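Local coordinates for uncharacterized protein (Bacteroides fragilis, PDB 3EUR) that is of unknown function but contains a C-terminal domain with a thioredoxin-like fold, at residues G21-L26 against D98-I103. Residues are numbered along the deposited sequence; the frame is centred on the assembly and turned at random.
Sequences GVKGTL and DKELVI
Lys23 reaches from the edge strand 23-25 to Lys99 and Glu100 in the turn that follows strand 94-97, and its tip alone makes the contact. From CB the chain leaves with CG beside the backbone N and bends sharply at the next bond (chi2 -81°); the last two torsions are extended. CB, CG, CD and CE only carry the ammonium across, touching neither Lys99 nor Glu100. NZ then lies against the aliphatic shaft of Lys99, 3.6 Å from its CD, where the two side chains cross at a slant. The two like charges, Lys23 NZ and Lys99 NZ, are just 4.6 Å apart. Glu100 approaches from the opposite direction and may offset some of that repulsion, although its OE2 stops 4.2 Å from Lys23 NZ, too far for a salt bridge. The ammonium is hydrogen-bonded instead to Thr17 OG1 on strand 15-18, which lies between. Asp98, which opens the turn, accepts hydrogen bonds from the backbone amides of Val102 and Ile103 at the start of the helix, the second with 2.8 Å from Ile103 N to Asp98 OD2. The contact is a surface bridge over strand 15-18, joining an edge strand to a type I beta turn that leads into helix 102-105 of a thioredoxin-like fold.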
loop_
_atom_site.group_PDB
_atom_site.type_symbol
_atom_site.label_atom_id
_atom_site.label_comp_id
_atom_site.label_asym_id
_atom_site.label_seq_id
_atom_site.Cartn_x
_atom_site.Cartn_y
_atom_site.Cartn_z
ATOM N N GLY A 21 16.544 6.034 -1.671
ATOM C CA GLY A 21 17.409 4.957 -1.180
ATOM C C GLY A 21 17.213 4.660 0.285
ATOM O O GLY A 21 17.764 3.702 0.805
ATOM N N VAL A 22 16.411 5.468 0.959
ATOM C CA VAL A 22 16.084 5.205 2.343
ATOM C C VAL A 22 15.331 3.841 2.453
ATOM O O VAL A 22 14.468 3.530 1.618
ATOM C CB VAL A 22 15.245 6.365 2.863
ATOM C CG1 VAL A 22 14.533 6.005 4.165
ATOM C CG2 VAL A 22 16.131 7.625 2.997
ATOM N N LYS A 23 15.667 3.064 3.485
ATOM C CA LYS A 23 15.014 1.769 3.806
ATOM C C LYS A 23 14.101 1.912 5.008
ATOM O O LYS A 23 14.469 2.560 5.996
ATOM C CB LYS A 23 16.011 0.688 4.234
ATOM C CG LYS A 23 17.233 0.522 3.445
ATOM C CD LYS A 23 16.879 -0.293 2.242
ATOM C CE LYS A 23 18.007 -0.453 1.279
ATOM N NZ LYS A 23 17.538 -1.170 0.077
ATOM N N GLY A 24 12.968 1.234 4.963
ATOM C CA GLY A 24 12.103 1.101 6.108
ATOM C C GLY A 24 11.329 -0.154 6.028
ATOM O O GLY A 24 11.422 -0.857 5.026
ATOM N N THR A 25 10.646 -0.499 7.104
ATOM C CA THR A 25 9.837 -1.677 7.118
ATOM C C THR A 25 8.384 -1.354 7.397
ATOM O O THR A 25 8.039 -0.338 8.001
ATOM C CB THR A 25 10.332 -2.723 8.146
ATOM O OG1 THR A 25 9.979 -2.246 9.442
ATOM C CG2 THR A 25 11.860 -2.974 8.028
ATOM N N LEU A 26 7.502 -2.286 7.054
ATOM C CA LEU A 26 6.077 -2.118 7.431
ATOM C C LEU A 26 5.922 -1.904 8.930
ATOM O O LEU A 26 5.209 -1.027 9.389
ATOM C CB LEU A 26 5.250 -3.300 6.931
ATOM C CG LEU A 26 3.753 -3.241 7.295
ATOM C CD1 LEU A 26 3.040 -2.073 6.622
ATOM C CD2 LEU A 26 3.080 -4.575 7.008
ATOM N N ASP A 98 10.326 -3.209 -3.418
ATOM C CA ASP A 98 10.859 -4.341 -2.715
ATOM C C ASP A 98 12.163 -4.764 -3.374
ATOM O O ASP A 98 12.188 -5.568 -4.308
ATOM C CB ASP A 98 9.824 -5.469 -2.795
ATOM C CG ASP A 98 10.192 -6.714 -1.990
ATOM O OD1 ASP A 98 11.351 -6.842 -1.535
ATOM O OD2 ASP A 98 9.303 -7.594 -1.922
ATOM N N LYS A 99 13.252 -4.163 -2.908
ATOM C CA LYS A 99 14.526 -4.298 -3.607
ATOM C C LYS A 99 14.936 -5.731 -3.786
ATOM O O LYS A 99 15.371 -6.112 -4.875
ATOM C CB LYS A 99 15.628 -3.535 -2.869
ATOM C CG LYS A 99 16.987 -3.591 -3.650
ATOM C CD LYS A 99 18.020 -2.634 -3.153
ATOM C CE LYS A 99 19.377 -2.935 -3.856
ATOM N NZ LYS A 99 20.567 -2.541 -3.038
ATOM N N GLU A 100 14.834 -6.498 -2.730
ATOM C CA GLU A 100 15.281 -7.880 -2.712
ATOM C C GLU A 100 14.248 -8.889 -3.248
ATOM O O GLU A 100 14.496 -10.088 -3.244
ATOM C CB GLU A 100 15.591 -8.228 -1.260
ATOM C CG GLU A 100 16.293 -7.075 -0.419
ATOM C CD GLU A 100 15.342 -5.917 0.088
ATOM O OE1 GLU A 100 14.125 -5.973 -0.159
ATOM O OE2 GLU A 100 15.820 -4.924 0.728
ATOM N N LEU A 101 13.066 -8.403 -3.622
ATOM C CA LEU A 101 11.955 -9.249 -4.081
ATOM C C LEU A 101 11.518 -10.281 -3.042
ATOM O O LEU A 101 11.183 -11.432 -3.348
ATOM C CB LEU A 101 12.321 -9.948 -5.400
ATOM C CG LEU A 101 12.803 -8.983 -6.478
ATOM C CD1 LEU A 101 13.324 -9.810 -7.680
ATOM C CD2 LEU A 101 11.718 -7.990 -6.913
ATOM N N VAL A 102 11.489 -9.880 -1.796
ATOM C CA VAL A 102 11.128 -10.730 -0.692
ATOM C C VAL A 102 9.656 -11.138 -0.700
ATOM O O VAL A 102 9.306 -12.286 -0.457
ATOM C CB VAL A 102 11.609 -10.136 0.629
ATOM C CG1 VAL A 102 11.252 -11.030 1.754
ATOM C CG2 VAL A 102 13.138 -9.864 0.607
ATOM N N ILE A 103 8.778 -10.186 -0.978
ATOM C CA ILE A 103 7.366 -10.495 -1.007
ATOM C C ILE A 103 7.077 -11.616 -2.014
ATOM O O ILE A 103 6.371 -12.568 -1.679
ATOM C CB ILE A 103 6.496 -9.242 -1.287
ATOM C CG1 ILE A 103 6.602 -8.214 -0.144
ATOM C CG2 ILE A 103 5.066 -9.657 -1.536
ATOM C CD1 ILE A 103 6.081 -6.839 -0.486
#